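Local coordinates for ESAT-6-like protein SAG1039 (Streptococcus agalactiae serogroup V, PDB 3GWK) that forms a homodimeric four-helix bundle of the WXG100 family and, like its ESAT-6 relatives, is probably a small protein exported by a specialised secretion system, at residues A[11-16]-A[79-84]; A[19-24]-A[73-78]. One frame throughout, in Å; residues are numbered along the deposited sequence.

Contact 1 (A[11-16]-A[79-84]); sequences EELRSS and LKVADI
Leu13 is level with Ala82 and Arg14 with Leu79 where segments 11-16 and 79-84 meet as two antiparallel helices, whose local axes lie 8.5 Å apart at 166°. Leu13 CB packs against Ala82 CB at 3.9 Å, and its CD1 lies against the Ala82 backbone (CA and N) and Val81 CG1. Arg14 runs alongside this apolar seam. Its chain is extended from CG to NE (chi3 180°), which sets Arg14 NE 3.7 Å from Ala82 CB; that methyl lies over one face of the guanidinium. Nearer the backbone, Arg14 CG meets Leu79 CD2 at 4.1 Å. Near the guanidinium edge, Arg14 NH2 makes a salt bridge to Asp83 OD1 (2.8 Å), approaching nearly along the C-O bond of the carboxylate; OD1 is tilted a little from the guanidinium plane, the N-H...O bond is clearly bent, and the two flat groups are turned 55° apart. A water accepts from Arg14 NE at 2.8 Å and donates both to Asp83 OD1 and to the carbonyl of Leu79, so Asp83 OD1 is gripped by arginine and water together. Glu86 binds Arg14 NH1 as a second acid, which probably helps fix the guanidinium. Away from the salt bridge, Leu13 also touches Leu78 and Ile85 of helix 51-95, while Leu8 and Ile6 pack on Leu13 and Val81, so the segment before helix 10-44 packs against the apolar side of the pair.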
ATOM      1  N   GLU A  11     -15.043   3.251 -21.679  1.00 13.09           N
ATOM      2  CA  GLU A  11     -15.705   3.300 -20.379  0.53 14.27           C
ATOM      3  C   GLU A  11     -15.117   2.262 -19.388  1.00 11.95           C
ATOM      4  O   GLU A  11     -14.923   2.541 -18.204  1.00 12.61           O
ATOM      5  CB  GLU A  11     -17.201   2.988 -20.599  0.53 15.16           C
ATOM      6  CG  GLU A  11     -17.928   4.054 -21.369  0.53 22.28           C
ATOM      7  CD  GLU A  11     -17.622   4.217 -22.871  0.53 23.92           C
ATOM      8  OE1 GLU A  11     -17.870   5.407 -23.210  0.53 22.30           O
ATOM      9  OE2 GLU A  11     -17.194   3.287 -23.696  0.53 16.56           O
ATOM     10  N   GLU A  12     -14.844   1.080 -19.918  1.00 14.06           N
ATOM     11  CA  GLU A  12     -14.226   0.073 -19.095  1.00 13.15           C
ATOM     12  C   GLU A  12     -12.820   0.464 -18.686  1.00 12.84           C
ATOM     13  O   GLU A  12     -12.410   0.255 -17.552  1.00 12.75           O
ATOM     14  CB  GLU A  12     -14.192  -1.272 -19.776  1.00 15.47           C
ATOM     15  CG  GLU A  12     -15.592  -1.911 -19.868  1.00 18.57           C
ATOM     16  CD  GLU A  12     -15.612  -3.202 -20.670  1.00 23.54           C
ATOM     17  OE1 GLU A  12     -14.968  -3.233 -21.735  1.00 20.19           O
ATOM     18  OE2 GLU A  12     -16.319  -4.130 -20.254  1.00 33.65           O
ATOM     19  N   LEU A  13     -12.047   1.040 -19.624  1.00 12.21           N
ATOM     20  CA  LEU A  13     -10.716   1.499 -19.328  1.00 12.55           C
ATOM     21  C   LEU A  13     -10.766   2.566 -18.197  1.00 10.90           C
ATOM     22  O   LEU A  13      -9.971   2.541 -17.283  1.00 11.86           O
ATOM     23  CB  LEU A  13     -10.063   2.071 -20.572  1.00 12.15           C
ATOM     24  CG  LEU A  13      -9.661   1.048 -21.611  1.00 12.61           C
ATOM     25  CD1 LEU A  13      -9.423   1.672 -22.972  1.00 13.41           C
ATOM     26  CD2 LEU A  13      -8.467   0.311 -21.186  1.00 15.65           C
ATOM     27  N   ARG A  14     -11.732   3.491 -18.250  1.00 11.28           N
ATOM     28  CA  ARG A  14     -11.882   4.525 -17.248  1.00 10.87           C
ATOM     29  C   ARG A  14     -12.273   3.953 -15.895  1.00 10.90           C
ATOM     30  O   ARG A  14     -11.778   4.368 -14.853  1.00 11.11           O
ATOM     31  CB  ARG A  14     -12.889   5.573 -17.748  1.00 11.32           C
ATOM     32  CG  ARG A  14     -12.289   6.397 -18.877  1.00 10.46           C
ATOM     33  CD  ARG A  14     -13.363   7.199 -19.579  1.00 13.06           C
ATOM     34  NE  ARG A  14     -12.734   7.984 -20.655  1.00 12.27           N
ATOM     35  CZ  ARG A  14     -13.317   8.235 -21.811  1.00 13.18           C
ATOM     36  NH1 ARG A  14     -14.545   7.841 -22.045  1.00 14.88           N
ATOM     37  NH2 ARG A  14     -12.616   8.879 -22.746  1.00 13.80           N
ATOM     38  N   SER A  15     -13.132   2.927 -15.906  1.00 11.98           N
ATOM     39  CA  SER A  15     -13.543   2.339 -14.629  1.00 13.65           C
ATOM     40  C   SER A  15     -12.345   1.596 -13.983  1.00 11.54           C
ATOM     41  O   SER A  15     -12.106   1.685 -12.776  1.00 12.65           O
ATOM     42  CB  SER A  15     -14.596   1.308 -14.925  1.00 17.07           C
ATOM     43  OG  SER A  15     -15.768   1.981 -15.276  1.00 18.94           O
ATOM     44  N   SER A  16     -11.528   0.910 -14.795  1.00 12.05           N
ATOM     45  CA  SER A  16     -10.322   0.278 -14.282  1.00 11.66           C
ATOM     46  C   SER A  16      -9.373   1.301 -13.768  1.00 12.49           C
ATOM     47  O   SER A  16      -8.844   1.148 -12.665  1.00 12.54           O
ATOM     48  CB  SER A  16      -9.711  -0.608 -15.358  1.00 14.32           C
ATOM     49  OG  SER A  16     -10.481  -1.745 -15.649  1.00 15.46           O
ATOM     50  N   LEU A  79      -6.441   6.134 -18.840  1.00 10.93           N
ATOM     51  CA  LEU A  79      -7.247   7.314 -19.189  1.00 10.73           C
ATOM     52  C   LEU A  79      -6.861   7.834 -20.559  1.00 11.20           C
ATOM     53  O   LEU A  79      -7.729   8.202 -21.372  1.00 11.61           O
ATOM     54  CB  LEU A  79      -7.074   8.434 -18.154  1.00 11.82           C
ATOM     55  CG  LEU A  79      -7.598   8.146 -16.770  1.00 12.76           C
ATOM     56  CD1 LEU A  79      -7.323   9.326 -15.867  1.00 14.99           C
ATOM     57  CD2 LEU A  79      -9.118   7.852 -16.788  1.00 15.52           C
ATOM     58  N   LYS A  80      -5.570   7.921 -20.826  1.00 11.40           N
ATOM     59  CA  LYS A  80      -5.126   8.458 -22.123  1.00 11.68           C
ATOM     60  C   LYS A  80      -5.525   7.569 -23.266  1.00 10.74           C
ATOM     61  O   LYS A  80      -5.924   8.047 -24.326  1.00 11.55           O
ATOM     62  CB  LYS A  80      -3.651   8.746 -22.051  1.00 12.76           C
ATOM     63  CG  LYS A  80      -3.399   9.967 -21.147  1.00 15.69           C
ATOM     64  CD  LYS A  80      -1.957  10.185 -20.809  1.00 18.82           C
ATOM     65  CE  LYS A  80      -1.744  11.310 -19.763  1.00 24.62           C
ATOM     66  NZ  LYS A  80      -2.108  12.623 -20.345  1.00 30.10           N
ATOM     67  N   VAL A  81      -5.360   6.263 -23.087  1.00 10.55           N
ATOM     68  CA  VAL A  81      -5.748   5.293 -24.106  1.00 10.80           C
ATOM     69  C   VAL A  81      -7.280   5.380 -24.336  1.00 11.17           C
ATOM     70  O   VAL A  81      -7.693   5.378 -25.478  1.00 10.89           O
ATOM     71  CB  VAL A  81      -5.254   3.920 -23.754  1.00 12.26           C
ATOM     72  CG1 VAL A  81      -5.859   2.856 -24.641  1.00 14.52           C
ATOM     73  CG2 VAL A  81      -3.759   3.871 -23.798  1.00 14.13           C
ATOM     74  N   ALA A  82      -8.058   5.468 -23.261  1.00 11.16           N
ATOM     75  CA  ALA A  82      -9.488   5.580 -23.399  1.00 10.64           C
ATOM     76  C   ALA A  82      -9.858   6.793 -24.269  1.00 11.00           C
ATOM     77  O   ALA A  82     -10.691   6.717 -25.159  1.00 10.59           O
ATOM     78  CB  ALA A  82     -10.171   5.705 -22.050  1.00 11.43           C
ATOM     79  N   ASP A  83      -9.190   7.950 -24.006  1.00  9.75           N
ATOM     80  CA  ASP A  83      -9.506   9.142 -24.794  1.00 10.61           C
ATOM     81  C   ASP A  83      -9.162   8.954 -26.252  1.00 10.23           C
ATOM     82  O   ASP A  83      -9.885   9.361 -27.170  1.00 10.77           O
ATOM     83  CB  ASP A  83      -8.709  10.344 -24.284  1.00 12.79           C
ATOM     84  CG  ASP A  83      -9.297  10.976 -23.026  1.00 15.05           C
ATOM     85  OD1 ASP A  83     -10.417  10.646 -22.690  1.00 16.59           O
ATOM     86  OD2 ASP A  83      -8.607  11.787 -22.419  1.00 16.39           O
ATOM     87  N   ILE A  84      -8.018   8.315 -26.521  1.00  9.90           N
ATOM     88  CA  ILE A  84      -7.616   8.085 -27.938  1.00 10.46           C
ATOM     89  C   ILE A  84      -8.602   7.158 -28.631  1.00  9.93           C
ATOM     90  O   ILE A  84      -8.984   7.398 -29.804  1.00 10.15           O
ATOM     91  CB  ILE A  84      -6.185   7.530 -28.010  1.00 10.45           C
ATOM     92  CG1 ILE A  84      -5.173   8.599 -27.551  1.00 12.29           C
ATOM     93  CG2 ILE A  84      -5.857   7.051 -29.389  1.00 13.06           C
ATOM     94  CD1 ILE A  84      -3.826   8.047 -27.157  1.00 13.03           C
TER
HETATM   95  O   HOH W   1     -10.166   9.075 -20.249  1.00 14.46           O

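Contact 2 (A[19-24]-A[73-78]); sequences KYTAGS and DINQQL. With SO4 (sulfate ion), chain C.
Tyr20 lays one face of its ring against Ile74: the CG2 methyl stands over the ring centre, 3.6 Å from the centroid and 10° off the normal, a CH-pi contact. That methyl is anti to the Ile74 backbone N, while the CD1 end of the other branch reaches Tyr20 CE2 at 3.8 Å. Leu78 approaches the ring obliquely, its CD1 4.2 Å from Tyr20 CD1. Beside the ring, Thr21 crosses Asn75 obliquely, with Thr21 CB 3.6 Å from Asn75 ND2. The Asn75 amide carbon is anti to its backbone N (chi1 170°), which brings Asn75 CG against Thr21 CB. The polar ends of this pair are joined through Glu72, one carboxylate oxygen taking Thr21 OG1 and the other Asn75 ND2. Within segment 73-78, Gln77 NE2 bonds to Asp73 O at 3.2 Å. Gln77 NE2 also bonds to O4 of a sulfate, probably left from crystallisation, at 2.9 Å. Tyr20 OH bonds to Gln38 of the second subunit, whose Ile41 packs on the tyrosine, and Phe53 of that subunit covers Ile74. The chemistry is thus mainly apolar between the helices, with a buried amide whose NH2 is held by Glu72 and a tyrosine that serves both the intrachain core and the dimer interface.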
ATOM      1  N   LYS A  19      -9.770   2.522 -10.208  1.00 11.06           N
ATOM      2  CA  LYS A  19      -9.323   1.579  -9.153  1.00 11.81           C
ATOM      3  C   LYS A  19      -7.828   1.824  -8.869  1.00 12.18           C
ATOM      4  O   LYS A  19      -7.361   1.698  -7.736  1.00 12.34           O
ATOM      5  CB  LYS A  19      -9.595   0.142  -9.590  1.00 12.93           C
ATOM      6  CG  LYS A  19     -11.079  -0.154  -9.871  1.00 13.94           C
ATOM      7  CD  LYS A  19     -11.316  -1.508 -10.536  1.00 13.06           C
ATOM      8  CE  LYS A  19     -12.671  -1.476 -11.257  1.00 14.04           C
ATOM      9  NZ  LYS A  19     -12.942  -2.781 -11.958  1.00 14.01           N
ATOM     10  N   TYR A  20      -7.038   2.054  -9.946  1.00 10.72           N
ATOM     11  CA  TYR A  20      -5.617   2.238  -9.768  1.00 11.45           C
ATOM     12  C   TYR A  20      -5.304   3.551  -9.068  1.00 11.48           C
ATOM     13  O   TYR A  20      -4.454   3.585  -8.162  1.00 12.69           O
ATOM     14  CB  TYR A  20      -4.871   2.165 -11.113  1.00 13.63           C
ATOM     15  CG  TYR A  20      -4.772   0.763 -11.669  1.00 13.50           C
ATOM     16  CD1 TYR A  20      -5.770   0.244 -12.446  1.00 13.33           C
ATOM     17  CD2 TYR A  20      -3.665  -0.018 -11.417  1.00 12.49           C
ATOM     18  CE1 TYR A  20      -5.693  -1.087 -12.950  1.00 13.53           C
ATOM     19  CE2 TYR A  20      -3.582  -1.355 -11.912  1.00 13.94           C
ATOM     20  CZ  TYR A  20      -4.591  -1.836 -12.651  1.00 13.40           C
ATOM     21  OH  TYR A  20      -4.523  -3.097 -13.137  1.00 16.19           O
ATOM     22  N   THR A  21      -5.992   4.621  -9.443  1.00 11.71           N
ATOM     23  CA  THR A  21      -5.660   5.863  -8.780  1.00 13.01           C
ATOM     24  C   THR A  21      -6.122   5.824  -7.285  1.00 11.47           C
ATOM     25  O   THR A  21      -5.435   6.341  -6.405  1.00 12.02           O
ATOM     26  CB  THR A  21      -6.231   7.093  -9.493  1.00 14.33           C
ATOM     27  OG1 THR A  21      -5.655   8.264  -8.956  1.00 14.99           O
ATOM     28  CG2 THR A  21      -7.700   7.201  -9.509  1.00 15.39           C
ATOM     29  N   ALA A  22      -7.312   5.257  -7.036  1.00 11.23           N
ATOM     30  CA  ALA A  22      -7.747   5.165  -5.670  1.00 12.62           C
ATOM     31  C   ALA A  22      -6.761   4.311  -4.858  1.00 12.57           C
ATOM     32  O   ALA A  22      -6.424   4.648  -3.714  1.00 12.75           O
ATOM     33  CB  ALA A  22      -9.128   4.534  -5.603  1.00 14.36           C
ATOM     34  N   GLY A  23      -6.282   3.200  -5.420  1.00 12.67           N
ATOM     35  CA  GLY A  23      -5.319   2.368  -4.675  1.00 13.29           C
ATOM     36  C   GLY A  23      -4.016   3.078  -4.470  1.00 13.12           C
ATOM     37  O   GLY A  23      -3.400   2.960  -3.414  1.00 13.51           O
ATOM     38  N   SER A  24      -3.537   3.841  -5.461  1.00 12.68           N
ATOM     39  CA  SER A  24      -2.323   4.625  -5.311  1.00 13.29           C
ATOM     40  C   SER A  24      -2.450   5.554  -4.108  1.00 12.13           C
ATOM     41  O   SER A  24      -1.557   5.647  -3.243  1.00 14.00           O
ATOM     42  CB  SER A  24      -2.071   5.422  -6.578  1.00 13.81           C
ATOM     43  OG  SER A  24      -0.925   6.247  -6.429  1.00 14.98           O
ATOM     44  N   ASP A  73       0.678   5.767 -12.527  1.00 12.75           N
ATOM     45  CA  ASP A  73       1.093   5.759 -13.931  1.00 14.51           C
ATOM     46  C   ASP A  73       0.131   4.942 -14.729  1.00 12.23           C
ATOM     47  O   ASP A  73      -0.257   5.326 -15.868  1.00 13.32           O
ATOM     48  CB  ASP A  73       2.539   5.188 -13.949  1.00 15.73           C
ATOM     49  CG  ASP A  73       3.252   5.349 -15.270  1.00 20.11           C
ATOM     50  OD1 ASP A  73       2.827   6.202 -16.056  1.00 18.12           O
ATOM     51  OD2 ASP A  73       4.271   4.676 -15.523  1.00 21.86           O
ATOM     52  N   ILE A  74      -0.321   3.774 -14.209  1.00 12.98           N
ATOM     53  CA  ILE A  74      -1.252   2.933 -14.892  1.00 12.10           C
ATOM     54  C   ILE A  74      -2.590   3.665 -15.081  1.00 12.45           C
ATOM     55  O   ILE A  74      -3.164   3.669 -16.171  1.00 12.41           O
ATOM     56  CB  ILE A  74      -1.428   1.558 -14.239  1.00 12.85           C
ATOM     57  CG1 ILE A  74      -0.153   0.692 -14.366  1.00 16.17           C
ATOM     58  CG2 ILE A  74      -2.582   0.843 -14.822  1.00 14.62           C
ATOM     59  CD1 ILE A  74      -0.187  -0.567 -13.506  1.00 15.61           C
ATOM     60  N   ASN A  75      -3.089   4.356 -14.044  1.00 12.13           N
ATOM     61  CA  ASN A  75      -4.299   5.197 -14.184  1.00 12.09           C
ATOM     62  C   ASN A  75      -4.129   6.149 -15.367  1.00 10.87           C
ATOM     63  O   ASN A  75      -4.985   6.219 -16.248  1.00 11.64           O
ATOM     64  CB  ASN A  75      -4.467   5.970 -12.905  1.00 12.26           C
ATOM     65  CG  ASN A  75      -5.523   7.030 -13.021  1.00 11.77           C
ATOM     66  OD1 ASN A  75      -6.664   6.742 -13.411  1.00 13.03           O
ATOM     67  ND2 ASN A  75      -5.179   8.255 -12.715  1.00 13.77           N
ATOM     68  N   GLN A  76      -3.020   6.855 -15.427  1.00 12.19           N
ATOM     69  CA  GLN A  76      -2.838   7.850 -16.496  1.00 12.44           C
ATOM     70  C   GLN A  76      -2.810   7.160 -17.839  1.00 12.95           C
ATOM     71  O   GLN A  76      -3.412   7.722 -18.785  1.00 14.18           O
ATOM     72  CB  GLN A  76      -1.522   8.545 -16.294  1.00 15.39           C
ATOM     73  CG  GLN A  76      -1.532   9.479 -15.077  1.00 16.54           C
ATOM     74  CD  GLN A  76      -2.563  10.594 -15.187  1.00 19.67           C
ATOM     75  OE1 GLN A  76      -2.729  11.165 -16.267  1.00 21.64           O
ATOM     76  NE2 GLN A  76      -3.298  10.863 -14.095  1.00 22.44           N
ATOM     77  N   GLN A  77      -2.166   6.037 -17.979  1.00 12.74           N
ATOM     78  CA  GLN A  77      -2.110   5.360 -19.291  1.00 13.31           C
ATOM     79  C   GLN A  77      -3.484   4.957 -19.723  1.00 13.54           C
ATOM     80  O   GLN A  77      -3.844   5.149 -20.888  1.00 13.22           O
ATOM     81  CB  GLN A  77      -1.232   4.105 -19.265  1.00 18.53           C
ATOM     82  CG  GLN A  77       0.209   4.255 -18.843  1.00 18.39           C
ATOM     83  CD  GLN A  77       0.802   5.430 -19.426  1.00 19.24           C
ATOM     84  OE1 GLN A  77       0.846   5.594 -20.705  1.00 21.37           O
ATOM     85  NE2 GLN A  77       1.215   6.359 -18.557  1.00 21.10           N
ATOM     86  N   LEU A  78      -4.259   4.352 -18.810  1.00 12.63           N
ATOM     87  CA  LEU A  78      -5.571   3.843 -19.174  1.00 12.67           C
ATOM     88  C   LEU A  78      -6.496   4.996 -19.560  1.00 13.19           C
ATOM     89  O   LEU A  78      -7.250   4.910 -20.530  1.00 11.64           O
ATOM     90  CB  LEU A  78      -6.210   3.045 -18.042  1.00 13.43           C
ATOM     91  CG  LEU A  78      -5.437   1.766 -17.677  1.00 13.72           C
ATOM     92  CD1 LEU A  78      -6.081   1.142 -16.508  1.00 18.00           C
ATOM     93  CD2 LEU A  78      -5.349   0.826 -18.876  1.00 18.89           C
TER
HETATM   94  S   SO4 C  98       2.319  10.067 -19.244  0.69 17.56           S
HETATM   95  O1  SO4 C  98       1.513  10.140 -17.986  0.58 19.26           O
HETATM   96  O2  SO4 C  98       1.490  10.527 -20.360  0.66 17.12           O
HETATM   97  O3  SO4 C  98       3.569  10.854 -19.137  0.64 22.62           O
HETATM   98  O4  SO4 C  98       2.700   8.713 -19.494  0.57 15.80           O

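Contacts 1 and 2 are successive layers of one antiparallel helical hairpin, their centres 11 Å apart, both formed by helix 10-44 against helix 51-95. The order along the chain is 11-16, 19-24, 73-78, 79-84, so contact 2 lies nearer the turn of the hairpin and contact 1 nearer the chain ends. Leu78 continues the seam from one to the other, its CB 3.9 Å from Leu13 O and its CD1 4.2 Å from Ser16 CB. Contact 2 sits near the middle of the chain and adjoins the second subunit extensively, whereas contact 1 is more peripheral; both belong to the pairing of the two long helices that each subunit brings to the four-helix bundle.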